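Local structure of probable N-acetyl-gamma-glutamyl-phosphate reductase, chloroplastic (Arabidopsis thaliana, 1XYG) at residues I252-Q256 and I322-L328; E284-D290 and N304-S309; N299-Y305 and L353-P359. The protein probably catalyses the NADP-dependent interconversion of N-acetyl-glutamyl phosphate and N-acetyl-glutamate semialdehyde in arginine biosynthesis, working as a homotetramer. All blocks are in the same frame, centred on the assembly; numbering follows the deposited sequence.

Contacts 1 and 2 lie in one mixed sheet of the semialdehyde dehydrogenase dimerisation domain, where strands 318-325 and 306-312 run side by side; His-307 O, 2.9 Å from Val-324 N, is probably hydrogen-bonded to it. Contact 3 packs the C-terminal tail against the loop entering strand 306-312. It shares Asn-304 and Tyr-305 with contact 2 and meets contact 1 where Asp-326 OD2 lies 2.7 Å from Gly-302 N. Contact 1 is closest to Cys-163, the active-site residue inferred by similarity: the Met-255 side chain comes within about 3 Å of its side chain, against about 11 Å for Asn-304 and 12 Å for Val-300. All three contacts touch the same neighbouring subunit.

Contact 1 (I252-Q256 and I322-L328); sequences IRGMQ and ISVIDNL
Met-255 and Ile-325 form an antiparallel hydrogen-bonded pair: Ile-325 N donates to Met-255 O at 3.1 Å, while the return bond from Met-255 N is weak, bent to 129°. Packing is tight where Gln-256, with CG anti to the backbone N (chi1 173°), runs alongside Val-324, CG 3.7 Å from Val-324 CG1, and lays NE2 3.4 Å from Ile-322 CG2. A methylene stem suits this apolar passage; NE2 bonds to Thr-258 of its own chain and to Ser-216 of a neighbouring subunit. Between the two segments the face of Met-255 and Ile-325 is looser, Met-255 CB 4.1 Å from Ile-325 CG1; helix 163-177 fills it, with Cys-163, probably the catalytic residue. Beyond the strands Asn-327 OD1 takes the N-H of Gly-254 at 3.0 Å; a CB there would jam against the preceding carbonyl. Arg-253 NH1 makes a 2.9 Å salt bridge with the syn side of Asp-326 OD2, their planes 83° apart, and Leu-328 CD1 sits over the guanidinium. OD2 also accepts from Gly-302 N, and OD1 caps Leu-328 N. NH2 pairs with Glu-31 of the same chain, NE with Pro-359 O of a different subunit. Strand 318-325 lies between strands 255-262 and 306-312, leading into helix 329-343.

Contact 2 (E284-D290 and N304-S309); sequences EFVKVLD and NYCHMS
Lys-287 and His-307 are neighbours on adjacent parallel strands, their side chains on the same face of the sheet. The lysine CB lies 3.6 Å from His-307 CD2, and CG stays beside the imidazole. A bend at chi2 (-56°) then turns the chain back toward the start of its own segment; CD carries it on, CE approaches Tyr-305 CE1 at 4.2 Å, and NZ ends in a weak hydrogen bond to Glu-284 O. An apolar stem with a polar tip suits this path past two rings to a backbone carbonyl. The Phe-285 ring is covered on both faces: Asn-304 ND2, itself bonded to Gln-338, stands 3.5 Å above its plane, and Glu-284 CG covers the other. Tyr-305 OH donates to Glu-284 OE2 at 2.6 Å, on the anti side of the carboxylate. On the face of Val-286, Val-288 and Met-308, where helix 269-280 packs, Val-286 CG1 touches Met-308 CE at 3.7 Å. Four backbone bonds, such as Lys-287 N to Cys-306 O at 2.8 Å, join strand 286-288, outermost in the mixed sheet within this chain; Arg-65 of another subunit packs on Lys-287 and His-307. The tyrosine hydroxyl and the lysine ammonium would both favour a charged Glu-284 carboxylate, though at 4.0 Å from Lys-287 NZ to Glu-284 OE1 the second effect is probably modest.

Contact 3 (N299-Y305 and L353-P359); sequences NVRGSNY and LHQPLFP
Leu-357 N donates to Arg-301 O at 2.8 Å, the one direct backbone hydrogen bond between two segments that have no regular helix or strand. Val-300 to Ser-303 form a type II turn, in which Gly-302 takes a positive phi of 80°; a CB there would also point toward Leu-357. Two waters bridge further backbone atoms, Gly-302 O to Gln-355 O and Asn-304 N to His-354 O. Pro-356, which has no N-H to satisfy, rests its CG 3.1 Å from Asn-299 O. Ser-303 has OG between its backbone N and carbonyl carbon (chi1 72°), from where it donates to Val-300 O at 2.6 Å, on the same face of that carbonyl as its own N-H. Gln-355 NE2 works twice, near its amide plane: to Leu-353 O at 2.9 Å and to Tyr-305 OH at 3.3 Å. A phenylalanine in place of Tyr-305 would probably leave this amide, and the Glu-284 carboxylate, without their hydroxyl partner. Arg-301, turned at chi3 (65°), forms a salt bridge from NH2 to Pro-359 OXT at 2.6 Å, while its NH1 binds Glu-212 O of a neighbouring subunit. The tail thus packs on the turn before strand 306-312 at subunit interfaces, Phe-358 meeting His-63 of a different subunit. Because Pro-359 O also accepts from Arg-253 of that subunit, the C-terminal charge is probably balanced by arginines from two chains.

Contact 1 (I252-Q256 and I322-L328)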
loop_
_atom_site.group_PDB
_atom_site.type_symbol
_atom_site.label_atom_id
_atom_site.label_comp_id
_atom_site.label_asym_id
_atom_site.label_seq_id
_atom_site.Cartn_x
_atom_site.Cartn_y
_atom_site.Cartn_z
ATOM N N ILE A 252 -6.201 3.657 -3.568
ATOM C CA ILE A 252 -7.209 4.686 -3.386
ATOM C C ILE A 252 -7.933 5.053 -4.672
ATOM O O ILE A 252 -9.149 4.868 -4.781
ATOM C CB ILE A 252 -6.591 5.968 -2.792
ATOM C CG1 ILE A 252 -5.827 5.632 -1.509
ATOM C CG2 ILE A 252 -7.684 6.991 -2.491
ATOM C CD1 ILE A 252 -5.048 6.809 -0.947
ATOM N N ARG A 253 -7.177 5.565 -5.642
ATOM C CA ARG A 253 -7.731 5.998 -6.921
ATOM C C ARG A 253 -7.336 5.087 -8.072
ATOM O O ARG A 253 -6.359 4.348 -7.983
ATOM C CB ARG A 253 -7.246 7.411 -7.260
ATOM C CG ARG A 253 -7.570 8.485 -6.242
ATOM C CD ARG A 253 -6.949 9.822 -6.655
ATOM N NE ARG A 253 -7.381 10.889 -5.763
ATOM C CZ ARG A 253 -8.145 11.911 -6.137
ATOM N NH1 ARG A 253 -8.551 12.014 -7.396
ATOM N NH2 ARG A 253 -8.537 12.806 -5.236
ATOM N N GLY A 254 -8.099 5.158 -9.161
ATOM C CA GLY A 254 -7.783 4.351 -10.320
ATOM C C GLY A 254 -8.846 3.355 -10.712
ATOM O O GLY A 254 -9.483 2.716 -9.868
ATOM N N MET A 255 -9.028 3.209 -12.013
ATOM C CA MET A 255 -10.011 2.278 -12.522
ATOM C C MET A 255 -9.619 1.795 -13.907
ATOM O O MET A 255 -9.129 2.563 -14.739
ATOM C CB MET A 255 -11.390 2.943 -12.577
ATOM C CG MET A 255 -12.485 2.060 -13.150
ATOM S SD MET A 255 -14.078 2.887 -13.088
ATOM C CE MET A 255 -14.532 2.570 -11.347
ATOM N N GLN A 256 -9.831 0.508 -14.138
ATOM C CA GLN A 256 -9.543 -0.087 -15.428
ATOM C C GLN A 256 -10.597 -1.103 -15.796
ATOM O O GLN A 256 -11.043 -1.884 -14.963
ATOM C CB GLN A 256 -8.186 -0.807 -15.444
ATOM C CG GLN A 256 -7.962 -1.592 -16.748
ATOM C CD GLN A 256 -6.576 -2.213 -16.859
ATOM O OE1 GLN A 256 -5.588 -1.648 -16.380
ATOM N NE2 GLN A 256 -6.496 -3.368 -17.512
ATOM N N ILE A 322 -8.523 -2.030 -23.324
ATOM C CA ILE A 322 -8.216 -1.600 -21.970
ATOM C C ILE A 322 -8.534 -0.114 -21.903
ATOM O O ILE A 322 -8.103 0.656 -22.762
ATOM C CB ILE A 322 -6.732 -1.830 -21.629
ATOM C CG1 ILE A 322 -6.419 -3.329 -21.700
ATOM C CG2 ILE A 322 -6.422 -1.303 -20.238
ATOM C CD1 ILE A 322 -4.975 -3.689 -21.409
ATOM N N SER A 323 -9.303 0.277 -20.891
ATOM C CA SER A 323 -9.698 1.673 -20.711
ATOM C C SER A 323 -9.507 2.068 -19.241
ATOM O O SER A 323 -10.049 1.415 -18.344
ATOM C CB SER A 323 -11.165 1.833 -21.125
ATOM O OG SER A 323 -11.606 3.163 -20.975
ATOM N N VAL A 324 -8.736 3.125 -18.990
ATOM C CA VAL A 324 -8.485 3.552 -17.618
ATOM C C VAL A 324 -8.767 5.030 -17.349
ATOM O O VAL A 324 -8.674 5.876 -18.247
ATOM C CB VAL A 324 -7.017 3.258 -17.208
ATOM C CG1 VAL A 324 -6.672 1.784 -17.524
ATOM C CG2 VAL A 324 -6.064 4.205 -17.962
ATOM N N ILE A 325 -9.101 5.320 -16.095
ATOM C CA ILE A 325 -9.384 6.676 -15.632
ATOM C C ILE A 325 -9.149 6.735 -14.128
ATOM O O ILE A 325 -8.867 5.721 -13.488
ATOM C CB ILE A 325 -10.873 7.078 -15.851
ATOM C CG1 ILE A 325 -11.794 6.121 -15.088
ATOM C CG2 ILE A 325 -11.228 7.072 -17.330
ATOM C CD1 ILE A 325 -13.258 6.549 -15.105
ATOM N N ASP A 326 -9.239 7.936 -13.573
ATOM C CA ASP A 326 -9.146 8.119 -12.132
ATOM C C ASP A 326 -10.650 8.070 -11.819
ATOM O O ASP A 326 -11.405 8.928 -12.285
ATOM C CB ASP A 326 -8.572 9.500 -11.793
ATOM C CG ASP A 326 -8.653 9.821 -10.300
ATOM O OD1 ASP A 326 -9.655 9.433 -9.663
ATOM O OD2 ASP A 326 -7.727 10.471 -9.769
ATOM N N ASN A 327 -11.089 7.061 -11.072
ATOM C CA ASN A 327 -12.513 6.903 -10.771
ATOM C C ASN A 327 -13.184 8.118 -10.135
ATOM O O ASN A 327 -14.380 8.330 -10.320
ATOM C CB ASN A 327 -12.743 5.675 -9.879
ATOM C CG ASN A 327 -12.106 5.821 -8.525
ATOM O OD1 ASN A 327 -10.877 5.828 -8.407
ATOM N ND2 ASN A 327 -12.936 5.953 -7.485
ATOM N N LEU A 328 -12.417 8.912 -9.395
ATOM C CA LEU A 328 -12.959 10.099 -8.742
ATOM C C LEU A 328 -13.034 11.337 -9.641
ATOM O O LEU A 328 -13.811 12.257 -9.370
ATOM C CB LEU A 328 -12.133 10.442 -7.492
ATOM C CG LEU A 328 -12.239 9.473 -6.309
ATOM C CD1 LEU A 328 -11.316 9.901 -5.170
ATOM C CD2 LEU A 328 -13.688 9.436 -5.845
#

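Contact 2 (E284-D290 and N304-S309)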
loop_
_atom_site.group_PDB
_atom_site.type_symbol
_atom_site.label_atom_id
_atom_site.label_comp_id
_atom_site.label_asym_id
_atom_site.label_seq_id
_atom_site.Cartn_x
_atom_site.Cartn_y
_atom_site.Cartn_z
ATOM N N GLU A 284 -9.407 16.280 -25.864
ATOM C CA GLU A 284 -8.411 16.519 -24.829
ATOM C C GLU A 284 -8.322 15.387 -23.797
ATOM O O GLU A 284 -7.238 14.890 -23.499
ATOM C CB GLU A 284 -8.727 17.832 -24.101
ATOM C CG GLU A 284 -7.849 18.121 -22.881
ATOM C CD GLU A 284 -6.371 18.258 -23.225
ATOM O OE1 GLU A 284 -6.044 18.410 -24.420
ATOM O OE2 GLU A 284 -5.533 18.223 -22.302
ATOM N N PHE A 285 -9.470 14.967 -23.279
ATOM C CA PHE A 285 -9.500 13.955 -22.231
ATOM C C PHE A 285 -9.512 12.475 -22.568
ATOM O O PHE A 285 -9.406 11.641 -21.672
ATOM C CB PHE A 285 -10.650 14.284 -21.299
ATOM C CG PHE A 285 -10.544 15.656 -20.714
ATOM C CD1 PHE A 285 -9.471 15.979 -19.881
ATOM C CD2 PHE A 285 -11.473 16.642 -21.035
ATOM C CE1 PHE A 285 -9.322 17.268 -19.374
ATOM C CE2 PHE A 285 -11.336 17.936 -20.534
ATOM C CZ PHE A 285 -10.261 18.249 -19.704
ATOM N N VAL A 286 -9.634 12.133 -23.841
ATOM C CA VAL A 286 -9.632 10.734 -24.225
ATOM C C VAL A 286 -8.450 10.488 -25.156
ATOM O O VAL A 286 -8.418 10.975 -26.280
ATOM C CB VAL A 286 -10.954 10.357 -24.927
ATOM C CG1 VAL A 286 -10.998 8.852 -25.204
ATOM C CG2 VAL A 286 -12.133 10.794 -24.068
ATOM N N LYS A 287 -7.472 9.734 -24.672
ATOM C CA LYS A 287 -6.283 9.431 -25.452
ATOM C C LYS A 287 -6.263 7.978 -25.909
ATOM O O LYS A 287 -6.430 7.057 -25.106
ATOM C CB LYS A 287 -5.017 9.700 -24.625
ATOM C CG LYS A 287 -4.925 11.092 -23.991
ATOM C CD LYS A 287 -5.047 12.201 -25.035
ATOM C CE LYS A 287 -4.793 13.574 -24.427
ATOM N NZ LYS A 287 -5.189 14.663 -25.367
ATOM N N VAL A 288 -6.068 7.778 -27.205
ATOM C CA VAL A 288 -5.974 6.435 -27.763
ATOM C C VAL A 288 -4.475 6.169 -27.953
ATOM O O VAL A 288 -3.810 6.854 -28.728
ATOM C CB VAL A 288 -6.694 6.344 -29.120
ATOM C CG1 VAL A 288 -6.477 4.965 -29.726
ATOM C CG2 VAL A 288 -8.173 6.617 -28.933
ATOM N N LEU A 289 -3.936 5.195 -27.228
ATOM C CA LEU A 289 -2.510 4.895 -27.324
ATOM C C LEU A 289 -2.201 4.075 -28.571
ATOM O O LEU A 289 -3.109 3.520 -29.196
ATOM C CB LEU A 289 -2.044 4.145 -26.067
ATOM C CG LEU A 289 -2.508 4.698 -24.710
ATOM C CD1 LEU A 289 -1.895 3.882 -23.591
ATOM C CD2 LEU A 289 -2.124 6.165 -24.577
ATOM N N ASP A 290 -0.926 4.008 -28.945
ATOM C CA ASP A 290 -0.539 3.242 -30.128
ATOM C C ASP A 290 -0.768 1.758 -29.870
ATOM O O ASP A 290 -0.612 1.280 -28.741
ATOM C CB ASP A 290 0.935 3.472 -30.493
ATOM C CG ASP A 290 1.229 4.907 -30.914
ATOM O OD1 ASP A 290 0.294 5.623 -31.333
ATOM O OD2 ASP A 290 2.407 5.313 -30.837
ATOM N N ASN A 304 -8.244 14.219 -15.244
ATOM C CA ASN A 304 -9.517 13.937 -15.871
ATOM C C ASN A 304 -9.347 13.145 -17.167
ATOM O O ASN A 304 -10.278 13.042 -17.966
ATOM C CB ASN A 304 -10.247 15.251 -16.155
ATOM C CG ASN A 304 -11.721 15.043 -16.428
ATOM O OD1 ASN A 304 -12.411 14.387 -15.646
ATOM N ND2 ASN A 304 -12.215 15.596 -17.536
ATOM N N TYR A 305 -8.169 12.567 -17.363
ATOM C CA TYR A 305 -7.890 11.814 -18.579
ATOM C C TYR A 305 -8.270 10.344 -18.575
ATOM O O TYR A 305 -8.320 9.690 -17.532
ATOM C CB TYR A 305 -6.405 11.919 -18.934
ATOM C CG TYR A 305 -5.970 13.322 -19.249
ATOM C CD1 TYR A 305 -6.266 13.904 -20.482
ATOM C CD2 TYR A 305 -5.288 14.077 -18.305
ATOM C CE1 TYR A 305 -5.891 15.214 -20.763
ATOM C CE2 TYR A 305 -4.908 15.378 -18.569
ATOM C CZ TYR A 305 -5.212 15.946 -19.795
ATOM O OH TYR A 305 -4.847 17.251 -20.033
ATOM N N CYS A 306 -8.522 9.844 -19.775
ATOM C CA CYS A 306 -8.865 8.452 -20.001
ATOM C C CYS A 306 -7.934 7.954 -21.096
ATOM O O CYS A 306 -7.853 8.552 -22.165
ATOM C CB CYS A 306 -10.322 8.318 -20.467
ATOM S SG CYS A 306 -10.749 6.692 -21.147
ATOM N N HIS A 307 -7.207 6.881 -20.819
ATOM C CA HIS A 307 -6.314 6.305 -21.810
ATOM C C HIS A 307 -6.899 4.952 -22.174
ATOM O O HIS A 307 -7.327 4.204 -21.292
ATOM C CB HIS A 307 -4.900 6.099 -21.247
ATOM C CG HIS A 307 -4.151 7.368 -20.973
ATOM N ND1 HIS A 307 -2.906 7.380 -20.381
ATOM C CD2 HIS A 307 -4.472 8.666 -21.196
ATOM C CE1 HIS A 307 -2.494 8.629 -20.249
ATOM N NE2 HIS A 307 -3.425 9.428 -20.737
ATOM N N MET A 308 -6.923 4.644 -23.464
ATOM C CA MET A 308 -7.429 3.362 -23.923
ATOM C C MET A 308 -6.512 2.806 -25.008
ATOM O O MET A 308 -5.811 3.556 -25.697
ATOM C CB MET A 308 -8.865 3.498 -24.448
ATOM C CG MET A 308 -9.031 4.448 -25.614
ATOM S SD MET A 308 -10.733 4.434 -26.239
ATOM C CE MET A 308 -11.599 5.231 -24.862
ATOM N N SER A 309 -6.513 1.487 -25.138
ATOM C CA SER A 309 -5.692 0.805 -26.124
ATOM C C SER A 309 -6.394 -0.474 -26.582
ATOM O O SER A 309 -7.193 -1.050 -25.838
ATOM C CB SER A 309 -4.326 0.473 -25.516
ATOM O OG SER A 309 -3.464 -0.106 -26.477
HETATM O O HOH W 1 -4.036 0.503 -29.089
#

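Contact 3 (N299-Y305 and L353-P359)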
loop_
_atom_site.group_PDB
_atom_site.type_symbol
_atom_site.label_atom_id
_atom_site.label_comp_id
_atom_site.label_asym_id
_atom_site.label_seq_id
_atom_site.Cartn_x
_atom_site.Cartn_y
_atom_site.Cartn_z
ATOM N N ASN A 299 -0.960 6.317 -14.700
ATOM C CA ASN A 299 -0.767 7.434 -15.624
ATOM C C ASN A 299 -1.862 8.488 -15.747
ATOM O O ASN A 299 -1.629 9.533 -16.358
ATOM C CB ASN A 299 -0.438 6.913 -17.027
ATOM C CG ASN A 299 0.821 6.057 -17.063
ATOM O OD1 ASN A 299 1.775 6.287 -16.306
ATOM N ND2 ASN A 299 0.836 5.074 -17.956
ATOM N N VAL A 300 -3.045 8.223 -15.195
ATOM C CA VAL A 300 -4.146 9.191 -15.251
ATOM C C VAL A 300 -4.564 9.610 -13.841
ATOM O O VAL A 300 -5.459 10.432 -13.658
ATOM C CB VAL A 300 -5.394 8.614 -15.969
ATOM C CG1 VAL A 300 -5.146 8.493 -17.474
ATOM C CG2 VAL A 300 -5.749 7.262 -15.369
ATOM N N ARG A 301 -3.896 9.025 -12.856
ATOM C CA ARG A 301 -4.152 9.290 -11.450
ATOM C C ARG A 301 -4.171 10.791 -11.138
ATOM O O ARG A 301 -3.193 11.494 -11.383
ATOM C CB ARG A 301 -3.068 8.583 -10.629
ATOM C CG ARG A 301 -3.347 8.382 -9.161
ATOM C CD ARG A 301 -2.402 7.315 -8.605
ATOM N NE ARG A 301 -0.994 7.719 -8.631
ATOM C CZ ARG A 301 0.029 6.873 -8.726
ATOM N NH1 ARG A 301 -0.183 5.571 -8.818
ATOM N NH2 ARG A 301 1.274 7.327 -8.702
ATOM N N GLY A 302 -5.291 11.271 -10.604
ATOM C CA GLY A 302 -5.409 12.671 -10.238
ATOM C C GLY A 302 -5.701 13.614 -11.390
ATOM O O GLY A 302 -5.538 14.827 -11.270
ATOM N N SER A 303 -6.139 13.067 -12.515
ATOM C CA SER A 303 -6.445 13.890 -13.671
ATOM C C SER A 303 -7.790 13.478 -14.244
ATOM O O SER A 303 -8.400 12.504 -13.806
ATOM C CB SER A 303 -5.364 13.730 -14.740
ATOM O OG SER A 303 -5.459 12.458 -15.358
ATOM N N ASN A 304 -8.244 14.219 -15.244
ATOM C CA ASN A 304 -9.517 13.937 -15.871
ATOM C C ASN A 304 -9.347 13.145 -17.167
ATOM O O ASN A 304 -10.278 13.042 -17.966
ATOM C CB ASN A 304 -10.247 15.251 -16.155
ATOM C CG ASN A 304 -11.721 15.043 -16.428
ATOM O OD1 ASN A 304 -12.411 14.387 -15.646
ATOM N ND2 ASN A 304 -12.215 15.596 -17.536
ATOM N N TYR A 305 -8.169 12.567 -17.363
ATOM C CA TYR A 305 -7.890 11.814 -18.579
ATOM C C TYR A 305 -8.270 10.344 -18.575
ATOM O O TYR A 305 -8.320 9.690 -17.532
ATOM C CB TYR A 305 -6.405 11.919 -18.934
ATOM C CG TYR A 305 -5.970 13.322 -19.249
ATOM C CD1 TYR A 305 -6.266 13.904 -20.482
ATOM C CD2 TYR A 305 -5.288 14.077 -18.305
ATOM C CE1 TYR A 305 -5.891 15.214 -20.763
ATOM C CE2 TYR A 305 -4.908 15.378 -18.569
ATOM C CZ TYR A 305 -5.212 15.946 -19.795
ATOM O OH TYR A 305 -4.847 17.251 -20.033
ATOM N N LEU A 353 -7.453 20.942 -16.398
ATOM C CA LEU A 353 -6.200 20.559 -17.027
ATOM C C LEU A 353 -5.119 20.070 -16.062
ATOM O O LEU A 353 -3.933 20.045 -16.410
ATOM C CB LEU A 353 -5.672 21.716 -17.875
ATOM C CG LEU A 353 -6.588 22.108 -19.038
ATOM C CD1 LEU A 353 -5.943 23.218 -19.850
ATOM C CD2 LEU A 353 -6.851 20.887 -19.919
ATOM N N HIS A 354 -5.523 19.674 -14.855
ATOM C CA HIS A 354 -4.569 19.162 -13.871
ATOM C C HIS A 354 -3.861 17.974 -14.513
ATOM O O HIS A 354 -4.505 17.123 -15.138
ATOM C CB HIS A 354 -5.282 18.663 -12.610
ATOM C CG HIS A 354 -6.221 19.655 -12.004
ATOM N ND1 HIS A 354 -7.473 19.907 -12.519
ATOM C CD2 HIS A 354 -6.099 20.438 -10.907
ATOM C CE1 HIS A 354 -8.084 20.799 -11.763
ATOM N NE2 HIS A 354 -7.273 21.139 -10.776
ATOM N N GLN A 355 -2.541 17.914 -14.375
ATOM C CA GLN A 355 -1.794 16.805 -14.950
ATOM C C GLN A 355 -1.691 15.680 -13.931
ATOM O O GLN A 355 -1.691 15.927 -12.725
ATOM C CB GLN A 355 -0.404 17.265 -15.405
ATOM C CG GLN A 355 -0.436 18.160 -16.646
ATOM C CD GLN A 355 -1.269 17.570 -17.775
ATOM O OE1 GLN A 355 -0.885 16.581 -18.397
ATOM N NE2 GLN A 355 -2.425 18.174 -18.039
ATOM N N PRO A 356 -1.600 14.424 -14.408
ATOM C CA PRO A 356 -1.507 13.261 -13.516
ATOM C C PRO A 356 -0.460 13.408 -12.418
ATOM O O PRO A 356 0.642 13.900 -12.664
ATOM C CB PRO A 356 -1.181 12.109 -14.474
ATOM C CG PRO A 356 -1.798 12.554 -15.781
ATOM C CD PRO A 356 -1.436 14.023 -15.816
ATOM N N LEU A 357 -0.809 12.985 -11.205
ATOM C CA LEU A 357 0.133 13.059 -10.101
ATOM C C LEU A 357 0.897 11.743 -10.008
ATOM O O LEU A 357 0.512 10.827 -9.274
ATOM C CB LEU A 357 -0.583 13.331 -8.779
ATOM C CG LEU A 357 0.395 13.671 -7.649
ATOM C CD1 LEU A 357 1.148 14.960 -8.012
ATOM C CD2 LEU A 357 -0.363 13.856 -6.336
ATOM N N PHE A 358 1.979 11.651 -10.771
ATOM C CA PHE A 358 2.816 10.466 -10.775
ATOM C C PHE A 358 4.282 10.865 -10.602
ATOM O O PHE A 358 4.741 11.825 -11.218
ATOM C CB PHE A 358 2.641 9.709 -12.101
ATOM C CG PHE A 358 3.503 8.484 -12.229
ATOM C CD1 PHE A 358 4.799 8.582 -12.710
ATOM C CD2 PHE A 358 3.041 7.240 -11.802
ATOM C CE1 PHE A 358 5.627 7.470 -12.765
ATOM C CE2 PHE A 358 3.863 6.119 -11.855
ATOM C CZ PHE A 358 5.160 6.235 -12.333
ATOM N N PRO A 359 5.018 10.153 -9.723
ATOM C CA PRO A 359 4.513 8.995 -8.966
ATOM C C PRO A 359 3.590 9.441 -7.819
ATOM O O PRO A 359 3.569 10.657 -7.534
ATOM C CB PRO A 359 5.793 8.344 -8.441
ATOM C CG PRO A 359 6.681 9.542 -8.217
ATOM C CD PRO A 359 6.467 10.323 -9.493
ATOM O OXT PRO A 359 2.936 8.568 -7.212
HETATM O O HOH W 2 -3.094 15.980 -10.008
HETATM O O HOH W 3 -6.953 16.866 -15.775
#